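PDB 6RQA: iminosuccinate reductase from Paracoccus denitrificans, which catalyses the NADH-dependent reduction of iminosuccinate to L-aspartate, regenerating the amino donor of the beta-hydroxyaspartate cycle during glyoxylate assimilation. Local coordinates for residues I140-I154 / L205-T219. Residues are numbered along the deposited sequence; the frame is centred on the assembly and turned at random.
Sequences IKYLAPKGAKVLGMI and LDRLGAEADVIVSIT. With NAD (nicotinamide-adenine-dinucleotide), chain C.
The carboxylate of D213 grips the backbone at the start of strand 150-154: OD2 accepts from K149 N at 2.6 Å through its anti lone pair and from V150 N at 3.1 Å, the latter approaching from above the carboxylate plane. With CG set beside its own backbone N (chi1 -48°), D213 brings this oxygen to both amides, while V150 O receives D213 N and V214 N in return. Exchanging D213 for an alanine is likely to leave the K149 and V150 amides without their shared acceptor and the start of the strand pair less firmly fixed. Beyond it, strands 150-154 and 214-217 run parallel, laced by G152 N to V214 O, V216 N to G152 O, I154 N to V216 O and I218 N to I154 O. On one sheet face, V214 CG1 meets L151 CD1 and I140 CD1, each at 3.7 Å, and its CG2 rests on A144 and A148. On the other, A212 CB lies 3.6 Å from G152 CA, where a side chain on G152 would probably run into it; I154 CD1 reaches I215 CG2 at 3.7 Å and, with CG1, packs against L205 and L208 of helix 205-211. Strand 175-179 flanks 150-154, and 235-239 flanks 214-217. Strands 150-154 and 214-217 are thus central neighbours in the parallel sheet of a Rossmann-type dinucleotide-binding domain, and the latter leads directly into I218 and T219, which line the NAD pocket.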
loop_
_atom_site.group_PDB
_atom_site.type_symbol
_atom_site.label_atom_id
_atom_site.label_comp_id
_atom_site.label_asym_id
_atom_site.label_seq_id
_atom_site.Cartn_x
_atom_site.Cartn_y
_atom_site.Cartn_z
ATOM N N ILE A 140 -1.498 27.064 -12.998
ATOM C CA ILE A 140 -1.111 28.351 -13.568
ATOM C C ILE A 140 -1.749 28.534 -14.940
ATOM O O ILE A 140 -2.344 29.577 -15.233
ATOM C CB ILE A 140 0.422 28.471 -13.638
ATOM C CG1 ILE A 140 1.018 28.545 -12.232
ATOM C CG2 ILE A 140 0.831 29.687 -14.456
ATOM C CD1 ILE A 140 2.526 28.627 -12.216
ATOM N N LYS A 141 -1.647 27.514 -15.795
ATOM C CA LYS A 141 -2.186 27.623 -17.147
ATOM C C LYS A 141 -3.684 27.910 -17.146
ATOM O O LYS A 141 -4.180 28.612 -18.034
ATOM C CB LYS A 141 -1.894 26.344 -17.930
ATOM C CG LYS A 141 -2.413 26.353 -19.360
ATOM C CD LYS A 141 -2.235 24.997 -20.020
ATOM C CE LYS A 141 -2.858 24.967 -21.406
ATOM N NZ LYS A 141 -2.721 23.627 -22.043
ATOM N N TYR A 142 -4.417 27.396 -16.156
ATOM C CA TYR A 142 -5.869 27.499 -16.150
ATOM C C TYR A 142 -6.425 28.510 -15.155
ATOM O O TYR A 142 -7.627 28.794 -15.203
ATOM C CB TYR A 142 -6.497 26.124 -15.870
ATOM C CG TYR A 142 -6.371 25.146 -17.020
ATOM C CD1 TYR A 142 -7.281 25.157 -18.069
ATOM C CD2 TYR A 142 -5.345 24.211 -17.054
ATOM C CE1 TYR A 142 -7.171 24.268 -19.124
ATOM C CE2 TYR A 142 -5.225 23.316 -18.105
ATOM C CZ TYR A 142 -6.142 23.350 -19.135
ATOM O OH TYR A 142 -6.029 22.462 -20.182
ATOM N N LEU A 143 -5.602 29.067 -14.261
ATOM C CA LEU A 143 -6.106 29.977 -13.239
ATOM C C LEU A 143 -5.320 31.274 -13.086
ATOM O O LEU A 143 -5.798 32.173 -12.385
ATOM C CB LEU A 143 -6.156 29.276 -11.872
ATOM C CG LEU A 143 -6.977 27.989 -11.774
ATOM C CD1 LEU A 143 -6.765 27.325 -10.424
ATOM C CD2 LEU A 143 -8.454 28.270 -12.010
ATOM N N ALA A 144 -4.150 31.405 -13.704
ATOM C CA ALA A 144 -3.350 32.606 -13.519
ATOM C C ALA A 144 -4.049 33.823 -14.124
ATOM O O ALA A 144 -4.775 33.705 -15.116
ATOM C CB ALA A 144 -1.971 32.442 -14.150
ATOM N N PRO A 145 -3.851 35.003 -13.539
ATOM C CA PRO A 145 -4.438 36.217 -14.115
ATOM C C PRO A 145 -3.920 36.466 -15.523
ATOM O O PRO A 145 -2.803 36.084 -15.878
ATOM C CB PRO A 145 -3.991 37.322 -13.149
ATOM C CG PRO A 145 -3.699 36.610 -11.867
ATOM C CD PRO A 145 -3.155 35.274 -12.269
ATOM N N LYS A 146 -4.757 37.114 -16.328
ATOM C CA LYS A 146 -4.409 37.391 -17.715
ATOM C C LYS A 146 -3.192 38.303 -17.787
ATOM O O LYS A 146 -3.195 39.406 -17.233
ATOM C CB LYS A 146 -5.600 38.020 -18.436
ATOM C CG LYS A 146 -6.603 38.713 -17.517
ATOM C CD LYS A 146 -7.902 37.917 -17.404
ATOM C CE LYS A 146 -7.979 37.127 -16.104
ATOM N NZ LYS A 146 -8.075 38.016 -14.913
ATOM N N GLY A 147 -2.148 37.831 -18.464
ATOM C CA GLY A 147 -0.924 38.595 -18.607
ATOM C C GLY A 147 -0.107 38.682 -17.333
ATOM O O GLY A 147 0.361 39.763 -16.968
ATOM N N ALA A 148 0.070 37.555 -16.647
ATOM C CA ALA A 148 0.873 37.530 -15.430
ATOM C C ALA A 148 2.333 37.794 -15.774
ATOM O O ALA A 148 2.930 37.071 -16.578
ATOM C CB ALA A 148 0.718 36.191 -14.717
ATOM N N LYS A 149 2.909 38.830 -15.165
ATOM C CA LYS A 149 4.258 39.270 -15.489
ATOM C C LYS A 149 5.289 38.935 -14.423
ATOM O O LYS A 149 6.468 38.793 -14.752
ATOM C CB LYS A 149 4.276 40.785 -15.731
ATOM C CG LYS A 149 3.187 41.269 -16.679
ATOM C CD LYS A 149 3.024 42.781 -16.625
ATOM C CE LYS A 149 4.140 43.493 -17.368
ATOM N NZ LYS A 149 4.077 43.236 -18.833
ATOM N N VAL A 150 4.879 38.803 -13.163
ATOM C CA VAL A 150 5.798 38.598 -12.049
ATOM C C VAL A 150 5.415 37.318 -11.323
ATOM O O VAL A 150 4.261 37.150 -10.911
ATOM C CB VAL A 150 5.790 39.795 -11.080
ATOM C CG1 VAL A 150 6.670 39.503 -9.874
ATOM C CG2 VAL A 150 6.251 41.055 -11.793
ATOM N N LEU A 151 6.387 36.425 -11.158
ATOM C CA LEU A 151 6.205 35.172 -10.441
ATOM C C LEU A 151 6.790 35.300 -9.041
ATOM O O LEU A 151 7.940 35.722 -8.879
ATOM C CB LEU A 151 6.874 34.019 -11.189
ATOM C CG LEU A 151 6.908 32.663 -10.482
ATOM C CD1 LEU A 151 5.503 32.104 -10.320
ATOM C CD2 LEU A 151 7.796 31.688 -11.238
ATOM N N GLY A 152 5.999 34.937 -8.034
ATOM C CA GLY A 152 6.451 35.003 -6.658
ATOM C C GLY A 152 6.709 33.640 -6.053
ATOM O O GLY A 152 5.810 32.796 -6.004
ATOM N N MET A 153 7.935 33.412 -5.588
ATOM C CA MET A 153 8.341 32.137 -5.011
ATOM C C MET A 153 8.433 32.279 -3.498
ATOM O O MET A 153 9.247 33.061 -2.994
ATOM C CB MET A 153 9.681 31.673 -5.583
ATOM C CG MET A 153 9.659 31.381 -7.071
ATOM S SD MET A 153 8.588 29.995 -7.497
ATOM C CE MET A 153 9.346 28.676 -6.550
ATOM N N ILE A 154 7.604 31.529 -2.781
ATOM C CA ILE A 154 7.667 31.455 -1.328
ATOM C C ILE A 154 8.315 30.119 -0.986
ATOM O O ILE A 154 7.651 29.077 -0.950
ATOM C CB ILE A 154 6.288 31.601 -0.683
ATOM C CG1 ILE A 154 5.680 32.959 -1.039
ATOM C CG2 ILE A 154 6.396 31.450 0.834
ATOM C CD1 ILE A 154 4.353 33.230 -0.366
ATOM N N LEU A 205 7.647 39.501 2.276
ATOM C CA LEU A 205 6.313 39.023 1.926
ATOM C C LEU A 205 5.320 40.148 1.658
ATOM O O LEU A 205 4.317 39.916 0.975
ATOM C CB LEU A 205 5.773 38.112 3.030
ATOM C CG LEU A 205 6.403 36.720 3.091
ATOM C CD1 LEU A 205 5.733 35.867 4.157
ATOM C CD2 LEU A 205 6.323 36.044 1.733
ATOM N N ASP A 206 5.566 41.355 2.174
ATOM C CA ASP A 206 4.647 42.456 1.906
ATOM C C ASP A 206 4.698 42.875 0.441
ATOM O O ASP A 206 3.656 43.136 -0.171
ATOM C CB ASP A 206 4.957 43.642 2.822
ATOM C CG ASP A 206 6.405 44.079 2.746
ATOM O OD1 ASP A 206 7.291 43.200 2.739
ATOM O OD2 ASP A 206 6.657 45.300 2.691
ATOM N N ARG A 207 5.899 42.939 -0.141
ATOM C CA ARG A 207 6.019 43.269 -1.557
ATOM C C ARG A 207 5.643 42.099 -2.454
ATOM O O ARG A 207 5.115 42.312 -3.550
ATOM C CB ARG A 207 7.443 43.724 -1.882
ATOM C CG ARG A 207 7.763 45.163 -1.521
ATOM C CD ARG A 207 9.139 45.549 -2.052
ATOM N NE ARG A 207 9.242 45.330 -3.493
ATOM C CZ ARG A 207 10.387 45.315 -4.170
ATOM N NH1 ARG A 207 11.538 45.501 -3.537
ATOM N NH2 ARG A 207 10.383 45.107 -5.481
ATOM N N LEU A 208 5.912 40.866 -2.017
ATOM C CA LEU A 208 5.612 39.705 -2.848
ATOM C C LEU A 208 4.111 39.572 -3.076
ATOM O O LEU A 208 3.659 39.365 -4.207
ATOM C CB LEU A 208 6.186 38.440 -2.204
ATOM C CG LEU A 208 6.234 37.157 -3.041
ATOM C CD1 LEU A 208 7.437 36.314 -2.646
ATOM C CD2 LEU A 208 4.956 36.345 -2.886
ATOM N N GLY A 209 3.318 39.700 -2.010
ATOM C CA GLY A 209 1.876 39.608 -2.145
ATOM C C GLY A 209 1.265 40.700 -2.999
ATOM O O GLY A 209 0.189 40.499 -3.571
ATOM N N ALA A 210 1.931 41.851 -3.107
ATOM C CA ALA A 210 1.397 42.985 -3.847
ATOM C C ALA A 210 1.958 43.110 -5.257
ATOM O O ALA A 210 1.401 43.865 -6.061
ATOM C CB ALA A 210 1.662 44.288 -3.084
ATOM N N GLU A 211 3.039 42.399 -5.579
ATOM C CA GLU A 211 3.674 42.513 -6.882
ATOM C C GLU A 211 3.696 41.221 -7.682
ATOM O O GLU A 211 3.884 41.279 -8.902
ATOM C CB GLU A 211 5.118 43.021 -6.733
ATOM C CG GLU A 211 5.229 44.370 -6.040
ATOM C CD GLU A 211 6.668 44.819 -5.863
ATOM O OE1 GLU A 211 6.892 46.029 -5.656
ATOM O OE2 GLU A 211 7.573 43.960 -5.935
ATOM N N ALA A 212 3.509 40.067 -7.047
ATOM C CA ALA A 212 3.542 38.788 -7.742
ATOM C C ALA A 212 2.148 38.448 -8.253
ATOM O O ALA A 212 1.202 38.332 -7.466
ATOM C CB ALA A 212 4.064 37.683 -6.826
ATOM N N ASP A 213 2.026 38.293 -9.572
ATOM C CA ASP A 213 0.758 37.893 -10.168
ATOM C C ASP A 213 0.481 36.411 -9.958
ATOM O O ASP A 213 -0.680 36.016 -9.803
ATOM C CB ASP A 213 0.760 38.228 -11.661
ATOM C CG ASP A 213 1.225 39.646 -11.937
ATOM O OD1 ASP A 213 0.866 40.553 -11.155
ATOM O OD2 ASP A 213 1.956 39.853 -12.929
ATOM N N VAL A 214 1.524 35.586 -9.952
ATOM C CA VAL A 214 1.425 34.166 -9.642
ATOM C C VAL A 214 2.357 33.880 -8.474
ATOM O O VAL A 214 3.536 34.251 -8.511
ATOM C CB VAL A 214 1.779 33.287 -10.855
ATOM C CG1 VAL A 214 1.810 31.819 -10.457
ATOM C CG2 VAL A 214 0.784 33.516 -11.980
ATOM N N ILE A 215 1.829 33.229 -7.441
ATOM C CA ILE A 215 2.583 32.907 -6.237
ATOM C C ILE A 215 2.605 31.395 -6.075
ATOM O O ILE A 215 1.559 30.741 -6.161
ATOM C CB ILE A 215 1.983 33.583 -4.989
ATOM C CG1 ILE A 215 2.016 35.106 -5.138
ATOM C CG2 ILE A 215 2.734 33.158 -3.737
ATOM C CD1 ILE A 215 1.435 35.846 -3.953
ATOM N N VAL A 216 3.794 30.844 -5.845
ATOM C CA VAL A 216 3.980 29.416 -5.616
ATOM C C VAL A 216 4.722 29.244 -4.300
ATOM O O VAL A 216 5.872 29.681 -4.170
ATOM C CB VAL A 216 4.751 28.741 -6.762
ATOM C CG1 VAL A 216 5.056 27.295 -6.410
ATOM C CG2 VAL A 216 3.955 28.823 -8.055
ATOM N N SER A 217 4.067 28.617 -3.328
ATOM C CA SER A 217 4.652 28.342 -2.022
ATOM C C SER A 217 4.951 26.853 -1.916
ATOM O O SER A 217 4.106 26.020 -2.261
ATOM C CB SER A 217 3.717 28.783 -0.895
ATOM O OG SER A 217 2.454 28.146 -0.999
ATOM N N ILE A 218 6.151 26.524 -1.438
ATOM C CA ILE A 218 6.613 25.141 -1.390
ATOM C C ILE A 218 7.457 24.950 -0.130
ATOM O O ILE A 218 8.555 24.384 -0.167
ATOM C CB ILE A 218 7.374 24.787 -2.689
ATOM C CG1 ILE A 218 7.700 23.290 -2.777
ATOM C CG2 ILE A 218 8.607 25.683 -2.883
ATOM C CD1 ILE A 218 6.493 22.417 -3.009
ATOM N N THR A 219 6.942 25.419 1.003
ATOM C CA THR A 219 7.650 25.359 2.273
ATOM C C THR A 219 7.048 24.292 3.177
ATOM O O THR A 219 5.881 23.913 3.042
ATOM C CB THR A 219 7.610 26.710 2.996
ATOM O OG1 THR A 219 6.278 26.965 3.458
ATOM C CG2 THR A 219 8.032 27.829 2.065
HETATM P PA NAD C . 12.966 21.310 1.807
HETATM O O1A NAD C . 13.072 21.030 3.280
HETATM O O2A NAD C . 13.971 21.187 0.708
HETATM O O5B NAD C . 12.797 23.034 1.908
HETATM C C5B NAD C . 11.951 23.295 2.959
HETATM C C4B NAD C . 11.713 24.781 3.027
HETATM O O4B NAD C . 10.711 25.022 3.996
HETATM C C3B NAD C . 13.016 25.376 3.554
HETATM O O3B NAD C . 13.753 25.682 2.415
HETATM C C2B NAD C . 12.514 26.624 4.290
HETATM O O2B NAD C . 12.378 27.714 3.442
HETATM C C1B NAD C . 11.061 26.189 4.738
HETATM N N9A NAD C . 11.032 25.796 6.150
HETATM C C8A NAD C . 11.730 24.776 6.825
HETATM N N7A NAD C . 11.437 24.721 8.124
HETATM C C5A NAD C . 10.498 25.751 8.316
HETATM C C6A NAD C . 9.799 26.214 9.463
HETATM N N6A NAD C . 10.004 25.607 10.666
HETATM N N1A NAD C . 8.921 27.264 9.364
HETATM C C2A NAD C . 8.772 27.821 8.120
HETATM N N3A NAD C . 9.359 27.491 6.949
HETATM C C4A NAD C . 10.232 26.435 7.092
HETATM O O3 NAD C . 11.508 20.667 1.569
HETATM P PN NAD C . 11.156 20.337 0.058
HETATM O O1N NAD C . 11.429 21.346 -1.030
HETATM O O2N NAD C . 11.339 18.862 0.067
HETATM O O5D NAD C . 9.376 20.321 -0.029
HETATM C C5D NAD C . 8.937 21.278 0.835
HETATM C C4D NAD C . 7.472 21.039 1.100
HETATM O O4D NAD C . 6.870 20.529 -0.110
HETATM C C3D NAD C . 7.379 19.907 2.166
HETATM O O3D NAD C . 6.507 20.372 3.133
HETATM C C2D NAD C . 6.778 18.732 1.372
HETATM O O2D NAD C . 5.826 18.004 2.071
HETATM C C1D NAD C . 5.993 19.529 0.303
HETATM N N1N NAD C . 5.730 18.638 -0.896
HETATM C C2N NAD C . 4.492 18.746 -1.459
HETATM C C3N NAD C . 4.172 17.959 -2.564
HETATM C C7N NAD C . 2.798 18.143 -3.117
HETATM O O7N NAD C . 2.396 17.501 -4.082
HETATM N N7N NAD C . 2.002 19.070 -2.489
HETATM C C4N NAD C . 5.118 17.073 -3.078
HETATM C C5N NAD C . 6.371 16.982 -2.484
HETATM C C6N NAD C . 6.681 17.779 -1.375
#